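Local coordinates for spydx (Streptococcus pyogenes, PDB 2J43), which binds alpha-glucans such as host lung glycogen through this tandem family 41 carbohydrate-binding part of a virulence factor that is probably a cell-wall-anchored pullulanase, at residues M7-E16 against Y69-L79. Sequence-based numbering, arbitrary orientation.
Sequences MHFKTLPAGE and YLINNKAGENL
M7 and F9 pack on Y69, and F9 also on I71, where two beta sheets face each other in the first of the two carbohydrate-binding modules. Strand 7-9 belongs to one sheet and strand 69-73 to the other. The two axes run 11.8 Å apart at 52°, so the layers join through side chains. M7 is a selenomethionine, and its methyl CE sits over the centre of one Y69 face, 3.8 Å from the ring centroid. The bend at chi3 lays the methyl on the ring as a CH-pi contact, while SE stands farther above the same face, 5.1 Å from the centroid, as a longer Met-aromatic contact. F9 points its edge at Y69 in an offset edge-to-face pair, with planes at 69°. F9 CE1 also packs against I71 CD1 at 4.0 Å, and that methyl touches L12 CD2 as well. I97 and I85 add to this core.

Beyond the strands the loops continue the seam. P13 lays CG against I71 CG2 at 3.8 Å and CB against L79 CD1. At the outer end, N73 ND2 donates to E16 OE2 (3.0 Å, 162°), arriving from above the carboxylate plane. The other amide hydrogen goes to E77 OE1, and E77 N bonds N73 OD1. These bonds fix the amide's rotation beside the N73-G76 type I turn. N73 thus bridges two carboxylates, which probably eases their mutual repulsion. The arrangement is that of a beta-sandwich, the fold of family 41 modules.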
HETATM    1  N   MSE A   7       8.096   4.845   7.677  1.00 13.66           N
HETATM    2  CA  MSE A   7       7.924   3.477   8.098  1.00 13.18           C
HETATM    3  C   MSE A   7       6.835   3.376   9.151  1.00 14.83           C
HETATM    4  O   MSE A   7       6.944   3.937  10.205  1.00 14.28           O
HETATM    5  CB  MSE A   7       9.236   2.908   8.616  1.00 13.76           C
HETATM    6  CG  MSE A   7      10.322   2.958   7.588  1.00 12.78           C
HETATM    7 SE   MSE A   7      11.853   1.849   8.133  1.00 24.85          SE
HETATM    8  CE  MSE A   7      11.022   0.148   8.166  1.00 21.40           C
ATOM      9  N   HIS A   8       5.784   2.661   8.800  1.00 14.13           N
ATOM     10  CA  HIS A   8       4.679   2.373   9.687  1.00 15.00           C
ATOM     11  C   HIS A   8       4.841   0.996  10.306  1.00 15.80           C
ATOM     12  O   HIS A   8       4.937  -0.026   9.596  1.00 16.88           O
ATOM     13  CB  HIS A   8       3.371   2.389   8.910  1.00 15.68           C
ATOM     14  CG  HIS A   8       2.953   3.733   8.445  1.00 15.97           C
ATOM     15  ND1 HIS A   8       3.130   4.188   7.153  1.00 20.54           N
ATOM     16  CD2 HIS A   8       2.261   4.708   9.096  1.00 13.45           C
ATOM     17  CE1 HIS A   8       2.596   5.395   7.053  1.00 13.87           C
ATOM     18  NE2 HIS A   8       2.083   5.731   8.219  1.00 21.10           N
ATOM     19  N   PHE A   9       4.874   0.930  11.636  1.00 15.22           N
ATOM     20  CA  PHE A   9       4.952  -0.341  12.318  1.00 14.49           C
ATOM     21  C   PHE A   9       3.592  -0.615  13.010  1.00 14.78           C
ATOM     22  O   PHE A   9       3.088   0.237  13.755  1.00 16.07           O
ATOM     23  CB  PHE A   9       6.073  -0.330  13.364  1.00 14.83           C
ATOM     24  CG  PHE A   9       7.428  -0.152  12.776  1.00 15.06           C
ATOM     25  CD1 PHE A   9       8.109  -1.252  12.322  1.00 17.47           C
ATOM     26  CD2 PHE A   9       7.986   1.090  12.662  1.00 16.19           C
ATOM     27  CE1 PHE A   9       9.373  -1.117  11.745  1.00 18.89           C
ATOM     28  CE2 PHE A   9       9.274   1.211  12.083  1.00 18.43           C
ATOM     29  CZ  PHE A   9       9.905   0.109  11.642  1.00 15.95           C
ATOM     30  N   LYS A  10       3.051  -1.795  12.795  1.00 15.32           N
ATOM     31  CA  LYS A  10       1.796  -2.218  13.441  1.00 16.77           C
ATOM     32  C   LYS A  10       1.965  -2.445  14.945  1.00 16.83           C
ATOM     33  O   LYS A  10       1.169  -1.945  15.792  1.00 17.49           O
ATOM     34  CB  LYS A  10       1.317  -3.519  12.851  1.00 17.45           C
ATOM     35  CG  LYS A  10      -0.097  -3.973  13.359  1.00 22.51           C
ATOM     36  CD  LYS A  10      -1.189  -3.315  12.510  1.00 28.81           C
ATOM     37  CE  LYS A  10      -2.352  -2.735  13.335  1.00 31.31           C
ATOM     38  NZ  LYS A  10      -3.087  -1.618  12.678  1.00 26.00           N
ATOM     39  N   THR A  11       2.990  -3.212  15.274  1.00 17.73           N
ATOM     40  CA  THR A  11       3.249  -3.602  16.658  1.00 18.19           C
ATOM     41  C   THR A  11       4.738  -3.653  16.968  1.00 19.10           C
ATOM     42  O   THR A  11       5.458  -4.467  16.364  1.00 20.91           O
ATOM     43  CB  THR A  11       2.708  -5.013  16.929  1.00 20.10           C
ATOM     44  OG1 THR A  11       1.332  -5.128  16.494  1.00 21.57           O
ATOM     45  CG2 THR A  11       2.655  -5.287  18.421  1.00 21.06           C
ATOM     46  N   LEU A  12       5.158  -2.912  17.974  1.00 15.86           N
ATOM     47  CA  LEU A  12       6.539  -2.941  18.385  1.00 15.51           C
ATOM     48  C   LEU A  12       6.764  -4.044  19.392  1.00 14.88           C
ATOM     49  O   LEU A  12       5.769  -4.561  19.930  1.00 14.46           O
ATOM     50  CB  LEU A  12       6.893  -1.574  18.984  1.00 15.65           C
ATOM     51  CG  LEU A  12       6.738  -0.377  18.013  1.00 16.80           C
ATOM     52  CD1 LEU A  12       7.065   0.921  18.744  1.00 16.78           C
ATOM     53  CD2 LEU A  12       7.583  -0.539  16.801  1.00 18.50           C
ATOM     54  N   PRO A  13       8.026  -4.416  19.619  1.00 13.50           N
ATOM     55  CA  PRO A  13       8.345  -5.548  20.506  1.00 14.24           C
ATOM     56  C   PRO A  13       7.631  -5.428  21.867  1.00 15.27           C
ATOM     57  O   PRO A  13       7.686  -4.391  22.533  1.00 14.95           O
ATOM     58  CB  PRO A  13       9.853  -5.493  20.591  1.00 14.67           C
ATOM     59  CG  PRO A  13      10.256  -4.917  19.214  1.00 13.30           C
ATOM     60  CD  PRO A  13       9.246  -3.871  18.977  1.00 14.31           C
ATOM     61  N   ALA A  14       7.003  -6.542  22.282  1.00 16.71           N
ATOM     62  CA  ALA A  14       6.161  -6.592  23.472  1.00 17.62           C
ATOM     63  C   ALA A  14       6.900  -6.156  24.721  1.00 16.93           C
ATOM     64  O   ALA A  14       7.982  -6.664  25.026  1.00 16.40           O
ATOM     65  CB  ALA A  14       5.669  -8.031  23.699  1.00 17.88           C
ATOM     66  N   GLY A  15       6.280  -5.247  25.462  1.00 17.34           N
ATOM     67  CA  GLY A  15       6.794  -4.818  26.743  1.00 18.07           C
ATOM     68  C   GLY A  15       8.010  -3.920  26.745  1.00 18.74           C
ATOM     69  O   GLY A  15       8.517  -3.600  27.799  1.00 21.01           O
ATOM     70  N   GLU A  16       8.484  -3.485  25.573  1.00 16.20           N
ATOM     71  CA  GLU A  16       9.644  -2.647  25.511  1.00 15.64           C
ATOM     72  C   GLU A  16       9.182  -1.180  25.420  1.00 15.39           C
ATOM     73  O   GLU A  16       8.254  -0.849  24.672  1.00 18.09           O
ATOM     74  CB  GLU A  16      10.461  -2.973  24.239  1.00 14.44           C
ATOM     75  CG  GLU A  16      11.243  -4.247  24.333  1.00 14.73           C
ATOM     76  CD  GLU A  16      12.550  -4.133  25.087  1.00 18.45           C
ATOM     77  OE1 GLU A  16      12.890  -3.060  25.646  1.00 20.42           O
ATOM     78  OE2 GLU A  16      13.207  -5.155  25.153  1.00 19.11           O
ATOM     79  N   TYR A  69      16.684  -2.989   7.775  1.00 11.16           N
ATOM     80  CA  TYR A  69      16.446  -2.479   9.106  1.00 11.06           C
ATOM     81  C   TYR A  69      16.246  -3.612  10.105  1.00 11.51           C
ATOM     82  O   TYR A  69      15.954  -4.793   9.775  1.00 10.66           O
ATOM     83  CB  TYR A  69      15.213  -1.530   9.169  1.00 11.38           C
ATOM     84  CG  TYR A  69      13.929  -2.298   9.123  1.00 10.35           C
ATOM     85  CD1 TYR A  69      13.258  -2.672  10.298  1.00 11.19           C
ATOM     86  CD2 TYR A  69      13.404  -2.702   7.898  1.00 12.22           C
ATOM     87  CE1 TYR A  69      12.102  -3.453  10.195  1.00 12.11           C
ATOM     88  CE2 TYR A  69      12.201  -3.452   7.827  1.00 11.20           C
ATOM     89  CZ  TYR A  69      11.597  -3.811   8.973  1.00 12.29           C
ATOM     90  OH  TYR A  69      10.454  -4.596   8.896  1.00 14.95           O
ATOM     91  N   LEU A  70      16.368  -3.232  11.363  1.00 10.78           N
ATOM     92  CA  LEU A  70      15.960  -4.076  12.470  1.00 10.80           C
ATOM     93  C   LEU A  70      15.564  -3.172  13.619  1.00 12.20           C
ATOM     94  O   LEU A  70      15.916  -2.004  13.620  1.00 11.79           O
ATOM     95  CB  LEU A  70      17.058  -5.057  12.880  1.00 11.46           C
ATOM     96  CG  LEU A  70      18.346  -4.434  13.396  1.00 10.87           C
ATOM     97  CD1 LEU A  70      18.198  -4.168  14.894  1.00 13.32           C
ATOM     98  CD2 LEU A  70      19.583  -5.297  13.152  1.00 11.24           C
ATOM     99  N   ILE A  71      14.870  -3.750  14.590  1.00 11.90           N
ATOM    100  CA  ILE A  71      14.519  -3.054  15.840  1.00 11.80           C
ATOM    101  C   ILE A  71      15.366  -3.692  16.909  1.00 10.99           C
ATOM    102  O   ILE A  71      15.336  -4.932  17.095  1.00 12.45           O
ATOM    103  CB  ILE A  71      12.987  -3.155  16.188  1.00 11.70           C
ATOM    104  CG1 ILE A  71      12.170  -2.442  15.118  1.00 14.55           C
ATOM    105  CG2 ILE A  71      12.688  -2.534  17.577  1.00 11.67           C
ATOM    106  CD1 ILE A  71      10.700  -2.532  15.298  1.00 17.88           C
ATOM    107  N   ASN A  72      16.109  -2.880  17.638  1.00 10.60           N
ATOM    108  CA  ASN A  72      16.959  -3.351  18.724  1.00 10.72           C
ATOM    109  C   ASN A  72      16.536  -2.713  20.023  1.00 11.78           C
ATOM    110  O   ASN A  72      15.577  -1.952  20.050  1.00 11.01           O
ATOM    111  CB  ASN A  72      18.466  -3.130  18.447  1.00 10.57           C
ATOM    112  CG  ASN A  72      18.925  -1.643  18.433  1.00 11.50           C
ATOM    113  OD1 ASN A  72      18.225  -0.785  18.923  1.00 11.64           O
ATOM    114  ND2 ASN A  72      20.184  -1.379  18.006  1.00 12.17           N
ATOM    115  N   ASN A  73      17.218  -3.106  21.084  1.00 13.27           N
ATOM    116  CA  ASN A  73      17.090  -2.409  22.354  1.00 14.91           C
ATOM    117  C   ASN A  73      18.442  -2.053  22.903  1.00 15.43           C
ATOM    118  O   ASN A  73      19.486  -2.356  22.333  1.00 15.76           O
ATOM    119  CB  ASN A  73      16.235  -3.205  23.327  1.00 14.13           C
ATOM    120  CG  ASN A  73      16.887  -4.523  23.737  1.00 14.95           C
ATOM    121  OD1 ASN A  73      18.097  -4.711  23.565  1.00 14.22           O
ATOM    122  ND2 ASN A  73      16.072  -5.416  24.301  1.00 15.36           N
ATOM    123  N   LYS A  74      18.452  -1.310  24.001  1.00 16.85           N
ATOM    124  CA  LYS A  74      19.703  -0.755  24.483  1.00 18.40           C
ATOM    125  C   LYS A  74      20.614  -1.838  25.102  1.00 19.22           C
ATOM    126  O   LYS A  74      21.819  -1.640  25.170  1.00 21.39           O
ATOM    127  CB  LYS A  74      19.444   0.452  25.395  1.00 19.47           C
ATOM    128  CG  LYS A  74      18.702   0.127  26.631  1.00 21.11           C
ATOM    129  CD  LYS A  74      18.500   1.379  27.545  1.00 23.50           C
ATOM    130  CE  LYS A  74      17.401   1.072  28.555  1.00 24.38           C
ATOM    131  NZ  LYS A  74      17.834   0.172  29.661  1.00 22.67           N
ATOM    132  N   ALA A  75      20.055  -2.994  25.466  1.00 19.72           N
ATOM    133  CA  ALA A  75      20.841  -4.177  25.833  1.00 20.95           C
ATOM    134  C   ALA A  75      21.528  -4.842  24.647  1.00 20.54           C
ATOM    135  O   ALA A  75      22.350  -5.767  24.833  1.00 22.59           O
ATOM    136  CB  ALA A  75      19.987  -5.186  26.544  1.00 20.93           C
ATOM    137  N   GLY A  76      21.238  -4.385  23.419  1.00 18.48           N
ATOM    138  CA  GLY A  76      21.864  -4.916  22.234  1.00 17.56           C
ATOM    139  C   GLY A  76      21.201  -6.117  21.595  1.00 16.12           C
ATOM    140  O   GLY A  76      21.820  -6.796  20.757  1.00 17.13           O
ATOM    141  N   GLU A  77      19.975  -6.416  21.971  1.00 15.15           N
ATOM    142  CA  GLU A  77      19.241  -7.508  21.374  1.00 15.26           C
ATOM    143  C   GLU A  77      18.692  -7.099  20.002  1.00 15.58           C
ATOM    144  O   GLU A  77      18.229  -5.962  19.828  1.00 14.75           O
ATOM    145  CB  GLU A  77      18.069  -7.922  22.243  1.00 17.06           C
ATOM    146  CG  GLU A  77      18.424  -8.511  23.573  1.00 19.90           C
ATOM    147  CD  GLU A  77      17.139  -8.906  24.278  1.00 23.69           C
ATOM    148  OE1 GLU A  77      16.726  -8.186  25.160  1.00 22.78           O
ATOM    149  OE2 GLU A  77      16.503  -9.910  23.880  1.00 28.66           O
ATOM    150  N   ASN A  78      18.738  -8.023  19.042  1.00 14.20           N
ATOM    151  CA  ASN A  78      18.057  -7.838  17.769  1.00 14.13           C
ATOM    152  C   ASN A  78      16.656  -8.414  17.931  1.00 13.88           C
ATOM    153  O   ASN A  78      16.427  -9.675  17.872  1.00 15.32           O
ATOM    154  CB  ASN A  78      18.880  -8.488  16.638  1.00 13.06           C
ATOM    155  CG  ASN A  78      18.222  -8.378  15.269  1.00 12.05           C
ATOM    156  OD1 ASN A  78      17.095  -7.900  15.130  1.00 14.29           O
ATOM    157  ND2 ASN A  78      18.987  -8.768  14.219  1.00 12.42           N
ATOM    158  N   LEU A  79      15.676  -7.543  18.177  1.00 13.64           N
ATOM    159  CA  LEU A  79      14.341  -7.993  18.548  1.00 13.14           C
ATOM    160  C   LEU A  79      13.488  -8.439  17.363  1.00 13.14           C
ATOM    161  O   LEU A  79      12.627  -9.316  17.509  1.00 16.69           O
ATOM    162  CB  LEU A  79      13.612  -6.864  19.316  1.00 13.35           C
ATOM    163  CG  LEU A  79      14.274  -6.459  20.618  1.00 14.72           C
ATOM    164  CD1 LEU A  79      13.612  -5.233  21.170  1.00 13.71           C
ATOM    165  CD2 LEU A  79      14.221  -7.653  21.622  1.00 15.55           C
TER